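Local structure of YaeQ family protein (2OT9) at residues Tyr8-Asn13 with Ile148-Met153; Arg19-Ser24 with Phe49-Gln54; Gln27-His32 with Val42-Tyr47; Leu137-Lys142 with Asp163-His168. The protein is of unknown function but belongs to the YaeQ family, which is grouped with the PDDEXK nuclease-like clan. All coordinates share one frame; numbering follows the deposited sequence.

Overall arrangement
The four contacts show how one mixed sheet and its helices are joined by residues apart in sequence. Contact 1 is the hub: its centre lies about 10 Å from that of contact 3, 12 Å from contact 4 and 13 Å from contact 2. Strand 21-31, the neighbour of strand 6-16, carries the first segments of contacts 2 and 3, both nested within the loop that contact 1 closes. Contacts 3 and 4 meet where Val42 packs on Leu137, whereas contacts 2 and 4 stay about 11 Å apart at their nearest atoms. A bound sodium ion lies about 4 Å from the Tyr8 side chain, and meso-tartaric acid about 8 Å from the Arg43 side chain of contact 3.

Contact 1: residues Tyr8-Asn13 with Ile148-Met153; sequences YKFELN and IKWDVM
Phe10 turns the edge of its ring to Trp150, CE1 lying 3.8 Å from CE3 of the indole, over the indole face but toward its rim. With the planes at 87° this is an offset edge-to-face stack. Ile148 CG2 rests near the rim of the same indole face, while its CD1 reaches Tyr8 CD1 at 3.7 Å. Further along, Leu12 CD1 meets Val152 CG2 at 3.5 Å. The other face of the sheet is polar. Glu11 and Lys149 run side by side, OE1 lying 3.5 Å from CE, but the charged ends do not close into a salt bridge. Asn13 ND2 donates to the syn side of Asp151 OD1 (3.0 Å, 33° out of the carboxylate plane), and Asn13 OD1 bonds to Ser24. Five backbone bonds alternate between Lys9, Glu11 and Asn13 and the even-numbered residues opposite. Leu44 of helix 37-49 covers Phe10, Ile148 and Trp150, so the whole is a parallel strand pair with one apolar, helix-covered face, as in alpha/beta folds.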
loop_
_atom_site.group_PDB
_atom_site.type_symbol
_atom_site.label_atom_id
_atom_site.label_comp_id
_atom_site.label_asym_id
_atom_site.label_seq_id
_atom_site.Cartn_x
_atom_site.Cartn_y
_atom_site.Cartn_z
ATOM N N TYR A 8 8.823 11.467 7.733
ATOM C CA TYR A 8 9.779 10.412 7.447
ATOM C C TYR A 8 10.332 10.582 6.034
ATOM O O TYR A 8 9.639 11.070 5.147
ATOM C CB TYR A 8 9.107 9.042 7.540
ATOM C CG TYR A 8 8.764 8.593 8.938
ATOM C CD1 TYR A 8 9.507 7.600 9.571
ATOM C CD2 TYR A 8 7.700 9.155 9.625
ATOM C CE1 TYR A 8 9.190 7.173 10.864
ATOM C CE2 TYR A 8 7.386 8.741 10.915
ATOM C CZ TYR A 8 8.128 7.740 11.518
ATOM O OH TYR A 8 7.803 7.321 12.786
ATOM N N LYS A 9 11.571 10.161 5.846
ATOM C CA LYS A 9 12.192 10.109 4.532
ATOM C C LYS A 9 12.351 8.646 4.133
ATOM O O LYS A 9 12.925 7.854 4.890
ATOM C CB LYS A 9 13.556 10.786 4.577
ATOM C CG LYS A 9 13.514 12.261 5.033
ATOM C CD LYS A 9 13.417 13.208 3.844
ATOM C CE LYS A 9 13.042 14.619 4.272
ATOM N NZ LYS A 9 13.261 15.571 3.135
ATOM N N PHE A 10 11.840 8.301 2.951
ATOM C CA PHE A 10 11.865 6.945 2.431
ATOM C C PHE A 10 12.864 6.910 1.276
ATOM O O PHE A 10 12.737 7.686 0.316
ATOM C CB PHE A 10 10.464 6.584 1.948
ATOM C CG PHE A 10 10.300 5.173 1.430
ATOM C CD1 PHE A 10 10.897 4.085 2.059
ATOM C CD2 PHE A 10 9.435 4.929 0.371
ATOM C CE1 PHE A 10 10.665 2.786 1.595
ATOM C CE2 PHE A 10 9.204 3.637 -0.088
ATOM C CZ PHE A 10 9.816 2.565 0.528
ATOM N N GLU A 11 13.866 6.042 1.399
ATOM C CA GLU A 11 14.847 5.798 0.334
ATOM C C GLU A 11 14.665 4.368 -0.179
ATOM O O GLU A 11 14.926 3.392 0.542
ATOM C CB GLU A 11 16.280 6.030 0.846
ATOM C CG GLU A 11 16.453 7.397 1.545
ATOM C CD GLU A 11 17.894 7.717 1.911
ATOM O OE1 GLU A 11 18.775 6.872 1.653
ATOM O OE2 GLU A 11 18.144 8.819 2.449
ATOM N N LEU A 12 14.187 4.254 -1.417
ATOM C CA LEU A 12 13.849 2.951 -1.990
ATOM C C LEU A 12 14.743 2.591 -3.183
ATOM O O LEU A 12 14.753 3.317 -4.182
ATOM C CB LEU A 12 12.376 2.935 -2.430
ATOM C CG LEU A 12 11.846 1.735 -3.237
ATOM C CD1 LEU A 12 11.908 0.436 -2.423
ATOM C CD2 LEU A 12 10.405 2.004 -3.686
ATOM N N ASN A 13 15.496 1.493 -3.069
ATOM C CA ASN A 13 16.131 0.866 -4.236
ATOM C C ASN A 13 15.273 -0.306 -4.681
ATOM O O ASN A 13 15.209 -1.334 -3.993
ATOM C CB ASN A 13 17.558 0.384 -3.937
ATOM C CG ASN A 13 18.490 1.521 -3.552
ATOM O OD1 ASN A 13 18.390 2.624 -4.080
ATOM N ND2 ASN A 13 19.403 1.252 -2.634
ATOM N N ILE A 148 13.962 5.744 6.385
ATOM C CA ILE A 148 13.674 4.356 6.059
ATOM C C ILE A 148 14.384 4.003 4.757
ATOM O O ILE A 148 14.051 4.536 3.690
ATOM C CB ILE A 148 12.163 4.136 5.887
ATOM C CG1 ILE A 148 11.403 4.638 7.127
ATOM C CG2 ILE A 148 11.861 2.679 5.590
ATOM C CD1 ILE A 148 10.012 5.140 6.818
ATOM N N LYS A 149 15.356 3.099 4.855
ATOM C CA LYS A 149 16.135 2.653 3.695
ATOM C C LYS A 149 15.806 1.197 3.423
ATOM O O LYS A 149 16.088 0.319 4.253
ATOM C CB LYS A 149 17.626 2.806 3.965
ATOM C CG LYS A 149 18.020 4.187 4.439
ATOM C CD LYS A 149 19.498 4.212 4.781
ATOM C CE LYS A 149 20.079 5.609 4.655
ATOM N NZ LYS A 149 19.575 6.471 5.751
ATOM N N TRP A 150 15.169 0.953 2.283
ATOM C CA TRP A 150 14.803 -0.396 1.886
ATOM C C TRP A 150 15.402 -0.733 0.536
ATOM O O TRP A 150 15.290 0.060 -0.412
ATOM C CB TRP A 150 13.290 -0.504 1.711
ATOM C CG TRP A 150 12.477 -0.690 2.960
ATOM C CD1 TRP A 150 12.903 -0.689 4.265
ATOM C CD2 TRP A 150 11.063 -0.877 2.994
ATOM N NE1 TRP A 150 11.815 -0.893 5.110
ATOM C CE2 TRP A 150 10.681 -0.993 4.350
ATOM C CE3 TRP A 150 10.076 -0.963 1.997
ATOM C CZ2 TRP A 150 9.346 -1.200 4.738
ATOM C CZ3 TRP A 150 8.754 -1.159 2.382
ATOM C CH2 TRP A 150 8.403 -1.269 3.743
ATOM N N ASP A 151 15.980 -1.930 0.430
ATOM C CA ASP A 151 16.184 -2.542 -0.882
ATOM C C ASP A 151 15.047 -3.522 -1.086
ATOM O O ASP A 151 14.851 -4.423 -0.267
ATOM C CB ASP A 151 17.494 -3.311 -0.943
ATOM C CG ASP A 151 18.717 -2.410 -1.032
ATOM O OD1 ASP A 151 18.605 -1.163 -0.972
ATOM O OD2 ASP A 151 19.817 -2.978 -1.189
ATOM N N VAL A 152 14.310 -3.360 -2.178
ATOM C CA VAL A 152 13.178 -4.229 -2.481
ATOM C C VAL A 152 13.405 -4.974 -3.794
ATOM O O VAL A 152 13.709 -4.358 -4.829
ATOM C CB VAL A 152 11.853 -3.429 -2.551
ATOM C CG1 VAL A 152 10.686 -4.311 -3.055
ATOM C CG2 VAL A 152 11.506 -2.829 -1.173
HETATM N N MSE A 153 13.285 -6.299 -3.736
HETATM C CA MSE A 153 13.273 -7.118 -4.936
HETATM C C MSE A 153 11.901 -7.773 -5.051
HETATM O O MSE A 153 11.377 -8.331 -4.070
HETATM C CB MSE A 153 14.376 -8.173 -4.915
HETATM C CG MSE A 153 14.290 -9.174 -6.093
HETATM SE SE MSE A 153 15.843 -10.319 -6.231
HETATM C CE MSE A 153 17.042 -9.018 -6.999
#

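Contact 2: residues Arg19-Ser24 with Phe49-Gln54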
loop_
_atom_site.group_PDB
_atom_site.type_symbol
_atom_site.label_atom_id
_atom_site.label_comp_id
_atom_site.label_asym_id
_atom_site.label_seq_id
_atom_site.Cartn_x
_atom_site.Cartn_y
_atom_site.Cartn_z
ATOM N N ARG A 19 8.202 -6.780 -13.522
ATOM C CA ARG A 19 7.818 -5.688 -14.420
ATOM C C ARG A 19 8.987 -5.063 -15.170
ATOM O O ARG A 19 8.777 -4.265 -16.077
ATOM C CB ARG A 19 7.060 -4.606 -13.654
ATOM C CG ARG A 19 5.671 -5.048 -13.253
ATOM C CD ARG A 19 5.021 -4.029 -12.371
ATOM N NE ARG A 19 3.592 -4.288 -12.292
ATOM C CZ ARG A 19 2.693 -3.402 -11.887
ATOM N NH1 ARG A 19 3.080 -2.182 -11.517
ATOM N NH2 ARG A 19 1.404 -3.735 -11.877
ATOM N N GLY A 20 10.210 -5.429 -14.794
ATOM C CA GLY A 20 11.398 -4.853 -15.408
ATOM C C GLY A 20 11.507 -3.399 -14.983
ATOM O O GLY A 20 11.728 -2.519 -15.810
ATOM N N VAL A 21 11.313 -3.148 -13.689
ATOM C CA VAL A 21 11.424 -1.809 -13.140
ATOM C C VAL A 21 12.601 -1.767 -12.166
ATOM O O VAL A 21 12.661 -2.563 -11.223
ATOM C CB VAL A 21 10.107 -1.377 -12.418
ATOM C CG1 VAL A 21 10.256 0.012 -11.817
ATOM C CG2 VAL A 21 8.952 -1.413 -13.392
ATOM N N TYR A 22 13.529 -0.845 -12.415
ATOM C CA TYR A 22 14.753 -0.697 -11.632
ATOM C C TYR A 22 14.940 0.792 -11.353
ATOM O O TYR A 22 15.258 1.561 -12.273
ATOM C CB TYR A 22 15.972 -1.215 -12.422
ATOM C CG TYR A 22 15.847 -2.642 -12.903
ATOM C CD1 TYR A 22 16.485 -3.671 -12.227
ATOM C CD2 TYR A 22 15.088 -2.961 -14.028
ATOM C CE1 TYR A 22 16.390 -4.991 -12.663
ATOM C CE2 TYR A 22 14.962 -4.288 -14.470
ATOM C CZ TYR A 22 15.622 -5.293 -13.779
ATOM O OH TYR A 22 15.533 -6.607 -14.199
ATOM N N GLU A 23 14.708 1.199 -10.106
ATOM C CA GLU A 23 14.722 2.623 -9.731
ATOM C C GLU A 23 15.318 2.800 -8.341
ATOM O O GLU A 23 15.176 1.926 -7.492
ATOM C CB GLU A 23 13.302 3.193 -9.686
ATOM C CG GLU A 23 12.441 2.998 -10.922
ATOM C CD GLU A 23 12.731 3.997 -12.040
ATOM O OE1 GLU A 23 13.773 4.700 -11.994
ATOM O OE2 GLU A 23 11.903 4.069 -12.976
ATOM N N SER A 24 16.002 3.927 -8.137
ATOM C CA SER A 24 16.279 4.462 -6.805
ATOM C C SER A 24 15.436 5.715 -6.660
ATOM O O SER A 24 15.531 6.643 -7.471
ATOM C CB SER A 24 17.754 4.824 -6.621
ATOM O OG SER A 24 18.542 3.663 -6.485
ATOM N N PHE A 49 5.252 -1.835 -4.602
ATOM C CA PHE A 49 4.550 -2.887 -5.328
ATOM C C PHE A 49 3.813 -2.364 -6.567
ATOM O O PHE A 49 3.658 -3.086 -7.555
ATOM C CB PHE A 49 3.579 -3.593 -4.382
ATOM C CG PHE A 49 3.052 -4.893 -4.907
ATOM C CD1 PHE A 49 3.919 -5.955 -5.191
ATOM C CD2 PHE A 49 1.685 -5.070 -5.087
ATOM C CE1 PHE A 49 3.424 -7.192 -5.671
ATOM C CE2 PHE A 49 1.178 -6.303 -5.563
ATOM C CZ PHE A 49 2.048 -7.350 -5.854
ATOM N N TRP A 50 3.375 -1.113 -6.514
ATOM C CA TRP A 50 2.721 -0.494 -7.663
ATOM C C TRP A 50 3.426 0.751 -8.163
ATOM O O TRP A 50 2.789 1.623 -8.755
ATOM C CB TRP A 50 1.257 -0.188 -7.337
ATOM C CG TRP A 50 0.397 -1.413 -7.304
ATOM C CD1 TRP A 50 0.026 -2.188 -8.373
ATOM C CD2 TRP A 50 -0.226 -1.984 -6.155
ATOM N NE1 TRP A 50 -0.765 -3.215 -7.948
ATOM C CE2 TRP A 50 -0.959 -3.104 -6.594
ATOM C CE3 TRP A 50 -0.236 -1.654 -4.786
ATOM C CZ2 TRP A 50 -1.714 -3.908 -5.712
ATOM C CZ3 TRP A 50 -0.985 -2.445 -3.905
ATOM C CH2 TRP A 50 -1.716 -3.559 -4.372
ATOM N N TYR A 51 4.742 0.812 -7.943
ATOM C CA TYR A 51 5.555 1.961 -8.319
ATOM C C TYR A 51 5.301 2.494 -9.740
ATOM O O TYR A 51 5.237 1.721 -10.699
ATOM C CB TYR A 51 7.062 1.683 -8.155
ATOM C CG TYR A 51 7.837 2.914 -8.538
ATOM C CD1 TYR A 51 7.917 4.013 -7.668
ATOM C CD2 TYR A 51 8.405 3.035 -9.812
ATOM C CE1 TYR A 51 8.590 5.181 -8.057
ATOM C CE2 TYR A 51 9.065 4.192 -10.199
ATOM C CZ TYR A 51 9.148 5.257 -9.321
ATOM O OH TYR A 51 9.810 6.397 -9.734
ATOM N N ASN A 52 5.198 3.828 -9.840
ATOM C CA ASN A 52 5.073 4.569 -11.092
ATOM C C ASN A 52 5.623 5.959 -10.743
ATOM O O ASN A 52 5.510 6.394 -9.586
ATOM C CB ASN A 52 3.575 4.631 -11.463
ATOM C CG ASN A 52 3.318 5.236 -12.802
ATOM O OD1 ASN A 52 3.233 6.461 -12.937
ATOM N ND2 ASN A 52 3.166 4.386 -13.819
ATOM N N GLU A 53 6.231 6.658 -11.696
ATOM C CA GLU A 53 6.664 8.043 -11.427
ATOM C C GLU A 53 5.489 8.941 -11.009
ATOM O O GLU A 53 5.686 9.943 -10.322
ATOM C CB GLU A 53 7.416 8.660 -12.617
ATOM C CG GLU A 53 6.729 8.484 -13.959
ATOM C CD GLU A 53 7.335 9.345 -15.074
ATOM O OE1 GLU A 53 8.213 10.195 -14.788
ATOM O OE2 GLU A 53 6.921 9.164 -16.242
ATOM N N GLN A 54 4.279 8.569 -11.417
ATOM C CA GLN A 54 3.076 9.362 -11.135
ATOM C C GLN A 54 2.335 8.939 -9.876
ATOM O O GLN A 54 1.316 9.554 -9.524
ATOM C CB GLN A 54 2.109 9.337 -12.317
ATOM C CG GLN A 54 2.425 10.361 -13.401
ATOM C CD GLN A 54 3.571 9.954 -14.288
ATOM O OE1 GLN A 54 4.475 10.753 -14.556
ATOM N NE2 GLN A 54 3.543 8.708 -14.768
HETATM O O HOH W 1 5.430 -0.900 -11.028
HETATM O O HOH W 2 1.608 0.353 -11.170
#
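Glu23 lays its CG 3.7 Å from CE2 of Tyr51, and Val21 brings CG1 to 4.1 Å from CD2 of the same ring. The Glu23 side chain crosses the tyrosine at about a right angle. Arg19 reaches the other end of the contact through water. Its NH1 donates to two waters at the guanidinium edge: one, 2.7 Å from NH1, donates to Tyr51 O, and the other, 3.0 Å from NH1, donates to Trp50 O. Phe49 O lies over one guanidinium face. In the next shell, Gly180 O binds Arg19 NH2, and Arg179 binds both Phe49 O and Trp50 NE1, so the chain's last two residues bond to this end of the contact. A G1 beta bulge at Gly20 and Val21, facing Asp16, begins the strand, and an Asx turn, Gln54 N to Asn52 OD1 at 2.8 Å, shapes the loop. That loop leads from helix 37-49 to strand 55-57, with Trp174 of strand 166-174 against Phe49 and Trp50, and Leu14 of strand 6-16 against Val21 and Tyr51.

Contact 3: residues Gln27-His32 with Val42-Tyr47; sequences QTIARH and VRLLAY
Ile29 fills the buried part of this contact, its CD1 3.6 Å from Leu44 CD2 and its CG2 3.4 Å from Arg43 NH1. The nearly eclipsed chi2 of 126° places CD1 against the leucine, and the isoleucine and arginine side chains slide past each other in opposite directions. NH1 also gives a weak hydrogen bond to Ala30 O, which lies in the guanidinium plane at 3.3 Å with a bent angle of 125° at the hydrogen. Firmer holds on the group come from Glu35, in a salt bridge to NE, and from Gly58 O, bonded to NH2. The solvent side belongs to the strand: Ala30 is exposed and Gln27 partly so, though Gln27 crosses the buried Tyr47 at about a right angle, its CG 3.6 Å from CZ. Strand and helix segments run roughly antiparallel, at 151°, with their axes 11.7 Å apart. Helix 37-49 thus packs on strand 21-31, the last strand on this side of the sheet, with Phe10 of strand 6-16 and Phe57 of strand 55-57 against Ile29 and Tyr47.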
loop_
_atom_site.group_PDB
_atom_site.type_symbol
_atom_site.label_atom_id
_atom_site.label_comp_id
_atom_site.label_asym_id
_atom_site.label_seq_id
_atom_site.Cartn_x
_atom_site.Cartn_y
_atom_site.Cartn_z
ATOM N N GLN A 27 11.181 9.529 -1.240
ATOM C CA GLN A 27 9.882 10.130 -0.974
ATOM C C GLN A 27 9.861 10.680 0.432
ATOM O O GLN A 27 10.420 10.070 1.345
ATOM C CB GLN A 27 8.767 9.085 -1.090
ATOM C CG GLN A 27 8.349 8.756 -2.508
ATOM C CD GLN A 27 7.618 9.900 -3.179
ATOM O OE1 GLN A 27 7.804 10.148 -4.372
ATOM N NE2 GLN A 27 6.797 10.616 -2.415
ATOM N N THR A 28 9.223 11.835 0.601
ATOM C CA THR A 28 8.923 12.358 1.922
ATOM C C THR A 28 7.497 11.932 2.278
ATOM O O THR A 28 6.588 12.008 1.445
ATOM C CB THR A 28 9.105 13.894 1.959
ATOM O OG1 THR A 28 10.500 14.203 1.821
ATOM C CG2 THR A 28 8.600 14.476 3.278
ATOM N N ILE A 29 7.312 11.439 3.495
ATOM C CA ILE A 29 5.997 10.976 3.938
ATOM C C ILE A 29 5.616 11.606 5.273
ATOM O O ILE A 29 6.413 11.639 6.210
ATOM C CB ILE A 29 5.938 9.444 4.078
ATOM C CG1 ILE A 29 6.421 8.770 2.798
ATOM C CG2 ILE A 29 4.507 8.985 4.384
ATOM C CD1 ILE A 29 7.501 7.803 3.069
ATOM N N ALA A 30 4.399 12.133 5.326
ATOM C CA ALA A 30 3.831 12.658 6.550
ATOM C C ALA A 30 3.061 11.535 7.242
ATOM O O ALA A 30 2.196 10.889 6.640
ATOM C CB ALA A 30 2.921 13.821 6.245
ATOM N N ARG A 31 3.408 11.293 8.500
ATOM C CA ARG A 31 2.751 10.283 9.293
ATOM C C ARG A 31 1.784 10.947 10.274
ATOM O O ARG A 31 2.197 11.633 11.188
ATOM C CB ARG A 31 3.791 9.478 10.041
ATOM C CG ARG A 31 3.235 8.279 10.715
ATOM C CD ARG A 31 4.286 7.733 11.643
ATOM N NE ARG A 31 3.672 6.907 12.647
ATOM C CZ ARG A 31 4.302 6.376 13.679
ATOM N NH1 ARG A 31 5.598 6.575 13.851
ATOM N NH2 ARG A 31 3.615 5.640 14.542
ATOM N N HIS A 32 0.494 10.754 10.066
ATOM C CA HIS A 32 -0.491 11.336 10.960
ATOM C C HIS A 32 -0.370 10.610 12.327
ATOM O O HIS A 32 0.016 9.451 12.348
ATOM C CB HIS A 32 -1.887 11.155 10.339
ATOM C CG HIS A 32 -3.001 11.704 11.176
ATOM N ND1 HIS A 32 -3.359 13.035 11.165
ATOM C CD2 HIS A 32 -3.821 11.102 12.068
ATOM C CE1 HIS A 32 -4.353 13.229 12.013
ATOM N NE2 HIS A 32 -4.655 12.068 12.572
ATOM N N VAL A 42 2.661 -0.595 5.525
ATOM C CA VAL A 42 1.820 -1.125 4.450
ATOM C C VAL A 42 1.751 -0.131 3.271
ATOM O O VAL A 42 1.836 -0.544 2.107
ATOM C CB VAL A 42 0.407 -1.517 4.944
ATOM C CG1 VAL A 42 -0.396 -2.132 3.800
ATOM C CG2 VAL A 42 0.516 -2.575 6.078
ATOM N N ARG A 43 1.620 1.163 3.561
ATOM C CA ARG A 43 1.676 2.181 2.490
ATOM C C ARG A 43 3.000 2.143 1.708
ATOM O O ARG A 43 3.007 2.310 0.483
ATOM C CB ARG A 43 1.458 3.586 3.058
ATOM C CG ARG A 43 0.036 3.823 3.536
ATOM C CD ARG A 43 -0.359 5.293 3.368
ATOM N NE ARG A 43 0.420 6.182 4.226
ATOM C CZ ARG A 43 0.468 7.507 4.092
ATOM N NH1 ARG A 43 1.206 8.229 4.942
ATOM N NH2 ARG A 43 -0.216 8.112 3.114
ATOM N N LEU A 44 4.115 1.946 2.416
ATOM C CA LEU A 44 5.434 1.841 1.752
ATOM C C LEU A 44 5.547 0.596 0.865
ATOM O O LEU A 44 6.127 0.648 -0.237
ATOM C CB LEU A 44 6.584 1.837 2.775
ATOM C CG LEU A 44 6.670 2.994 3.770
ATOM C CD1 LEU A 44 7.920 2.832 4.661
ATOM C CD2 LEU A 44 6.665 4.328 3.083
ATOM N N LEU A 45 5.011 -0.527 1.338
ATOM C CA LEU A 45 4.982 -1.746 0.517
ATOM C C LEU A 45 4.148 -1.506 -0.741
ATOM O O LEU A 45 4.540 -1.912 -1.824
ATOM C CB LEU A 45 4.372 -2.913 1.305
ATOM C CG LEU A 45 5.255 -3.554 2.379
ATOM C CD1 LEU A 45 4.422 -4.538 3.220
ATOM C CD2 LEU A 45 6.461 -4.238 1.739
ATOM N N ALA A 46 2.986 -0.860 -0.590
ATOM C CA ALA A 46 2.118 -0.553 -1.748
ATOM C C ALA A 46 2.845 0.332 -2.767
ATOM O O ALA A 46 2.726 0.143 -3.975
ATOM C CB ALA A 46 0.813 0.154 -1.276
ATOM N N TYR A 47 3.560 1.330 -2.264
ATOM C CA TYR A 47 4.352 2.220 -3.111
ATOM C C TYR A 47 5.341 1.437 -3.983
ATOM O O TYR A 47 5.432 1.688 -5.192
ATOM C CB TYR A 47 5.099 3.269 -2.260
ATOM C CG TYR A 47 5.790 4.320 -3.107
ATOM C CD1 TYR A 47 5.067 5.364 -3.680
ATOM C CD2 TYR A 47 7.159 4.245 -3.358
ATOM C CE1 TYR A 47 5.683 6.308 -4.479
ATOM C CE2 TYR A 47 7.794 5.184 -4.151
ATOM C CZ TYR A 47 7.050 6.214 -4.709
ATOM O OH TYR A 47 7.666 7.146 -5.498
#

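Contact 4: residues Leu137-Lys142 with Asp163-His168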
loop_
_atom_site.group_PDB
_atom_site.type_symbol
_atom_site.label_atom_id
_atom_site.label_comp_id
_atom_site.label_asym_id
_atom_site.label_seq_id
_atom_site.Cartn_x
_atom_site.Cartn_y
_atom_site.Cartn_z
ATOM N N LEU A 137 4.969 -8.047 8.733
ATOM C CA LEU A 137 4.624 -6.651 8.856
ATOM C C LEU A 137 5.176 -6.118 10.173
ATOM O O LEU A 137 5.778 -5.051 10.199
ATOM C CB LEU A 137 3.103 -6.449 8.774
ATOM C CG LEU A 137 2.603 -5.028 8.971
ATOM C CD1 LEU A 137 3.301 -4.092 7.962
ATOM C CD2 LEU A 137 1.090 -5.011 8.795
ATOM N N GLU A 138 5.008 -6.871 11.254
ATOM C CA GLU A 138 5.496 -6.397 12.559
ATOM C C GLU A 138 7.012 -6.224 12.596
ATOM O O GLU A 138 7.516 -5.233 13.147
ATOM C CB GLU A 138 4.996 -7.281 13.701
ATOM C CG GLU A 138 3.557 -6.895 14.090
ATOM C CD GLU A 138 3.025 -7.690 15.273
ATOM O OE1 GLU A 138 3.836 -8.285 16.016
ATOM O OE2 GLU A 138 1.787 -7.708 15.456
ATOM N N VAL A 139 7.719 -7.174 11.985
ATOM C CA VAL A 139 9.176 -7.110 11.823
ATOM C C VAL A 139 9.615 -5.872 11.033
ATOM O O VAL A 139 10.543 -5.163 11.442
ATOM C CB VAL A 139 9.693 -8.364 11.096
ATOM C CG1 VAL A 139 11.117 -8.147 10.580
ATOM C CG2 VAL A 139 9.618 -9.588 11.985
ATOM N N LEU A 140 8.970 -5.633 9.889
ATOM C CA LEU A 140 9.282 -4.470 9.052
ATOM C C LEU A 140 9.006 -3.132 9.724
ATOM O O LEU A 140 9.804 -2.201 9.597
ATOM C CB LEU A 140 8.579 -4.542 7.684
ATOM C CG LEU A 140 9.197 -5.531 6.691
ATOM C CD1 LEU A 140 8.236 -5.790 5.529
ATOM C CD2 LEU A 140 10.550 -5.023 6.158
ATOM N N ALA A 141 7.900 -3.057 10.463
ATOM C CA ALA A 141 7.365 -1.794 10.973
ATOM C C ALA A 141 7.953 -1.335 12.320
ATOM O O ALA A 141 8.071 -0.137 12.579
ATOM C CB ALA A 141 5.818 -1.911 11.080
ATOM N N LYS A 142 8.302 -2.310 13.162
ATOM C CA LYS A 142 8.702 -2.111 14.549
ATOM C C LYS A 142 9.791 -1.060 14.670
ATOM O O LYS A 142 10.812 -1.172 13.993
ATOM C CB LYS A 142 9.243 -3.446 15.082
ATOM C CG LYS A 142 9.562 -3.474 16.555
ATOM C CD LYS A 142 9.642 -4.924 17.020
ATOM C CE LYS A 142 10.705 -5.734 16.255
ATOM N NZ LYS A 142 10.259 -7.069 15.742
ATOM N N ASP A 163 16.169 -4.535 4.940
ATOM C CA ASP A 163 16.379 -3.337 5.741
ATOM C C ASP A 163 17.573 -3.542 6.679
ATOM O O ASP A 163 18.378 -4.456 6.469
ATOM C CB ASP A 163 15.098 -2.964 6.503
ATOM C CG ASP A 163 14.706 -3.996 7.564
ATOM O OD1 ASP A 163 15.522 -4.887 7.928
ATOM O OD2 ASP A 163 13.567 -3.888 8.051
ATOM N N ASP A 164 17.659 -2.723 7.728
ATOM C CA ASP A 164 18.753 -2.780 8.697
ATOM C C ASP A 164 18.806 -4.092 9.531
ATOM O O ASP A 164 19.795 -4.387 10.187
ATOM C CB ASP A 164 18.659 -1.560 9.623
ATOM C CG ASP A 164 17.368 -1.548 10.461
ATOM O OD1 ASP A 164 16.286 -1.778 9.907
ATOM O OD2 ASP A 164 17.436 -1.314 11.679
ATOM N N ARG A 165 17.740 -4.877 9.504
ATOM C CA ARG A 165 17.690 -6.112 10.285
ATOM C C ARG A 165 17.707 -7.379 9.422
ATOM O O ARG A 165 17.649 -8.500 9.944
ATOM C CB ARG A 165 16.467 -6.096 11.220
ATOM C CG ARG A 165 16.465 -4.871 12.124
ATOM C CD ARG A 165 15.669 -5.063 13.378
ATOM N NE ARG A 165 14.232 -5.167 13.111
ATOM C CZ ARG A 165 13.335 -5.445 14.048
ATOM N NH1 ARG A 165 12.052 -5.530 13.722
ATOM N NH2 ARG A 165 13.733 -5.660 15.303
ATOM N N GLY A 166 17.786 -7.205 8.109
ATOM C CA GLY A 166 17.974 -8.333 7.197
ATOM C C GLY A 166 16.985 -8.311 6.060
ATOM O O GLY A 166 16.353 -7.283 5.803
ATOM N N GLN A 167 16.865 -9.455 5.388
ATOM C CA GLN A 167 15.972 -9.632 4.252
ATOM C C GLN A 167 14.699 -10.345 4.679
ATOM O O GLN A 167 14.747 -11.461 5.186
ATOM C CB GLN A 167 16.646 -10.418 3.115
ATOM C CG GLN A 167 15.783 -10.401 1.856
ATOM C CD GLN A 167 16.474 -10.951 0.629
ATOM O OE1 GLN A 167 16.942 -10.188 -0.219
ATOM N NE2 GLN A 167 16.519 -12.275 0.511
ATOM N N HIS A 168 13.562 -9.710 4.432
ATOM C CA HIS A 168 12.279 -10.221 4.902
ATOM C C HIS A 168 11.390 -10.518 3.711
ATOM O O HIS A 168 11.233 -9.673 2.823
ATOM C CB HIS A 168 11.615 -9.171 5.804
ATOM C CG HIS A 168 12.531 -8.627 6.863
ATOM N ND1 HIS A 168 13.081 -7.367 6.797
ATOM C CD2 HIS A 168 13.026 -9.193 7.986
ATOM C CE1 HIS A 168 13.854 -7.166 7.851
ATOM N NE2 HIS A 168 13.838 -8.259 8.589
HETATM O O HOH W 3 11.907 -1.789 7.866
#
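A type I beta turn from Asp163 to Gly166, the tip of the hairpin joining strands 158-163 and 166-174, faces the C-terminal end of helix 134-141, where Val139, Leu140 and Lys142 meet it. Val139 sets CG1 over one face of the His168 imidazole in a CH-pi contact, 3.7 Å from the ring centroid and 29° off the ring normal. Gly166 C lies over the opposite face, toward the rim, so the ring is flanked on both sides. The backbone angles of Gly166 would press a CB against the preceding carbonyl O, which suits a residue without one. Leu140 slides past His168 in the opposite direction, its CD2 also 3.7 Å from Asp163 OD2, and packs on Val161 and on Thr41 of helix 37-49. Arg165 reaches back to the helix end: NH1 donates to Val139 O at 2.8 Å, near the guanidinium plane, although the position of NH1 is doubtful. Asp163 CG takes the crowded position between backbone N and carbonyl carbon (chi1 66°). From there its carboxylate joins the helix through a single water, which donates to Asp163 OD2 at 2.7 Å and to Leu140 O at 2.8 Å.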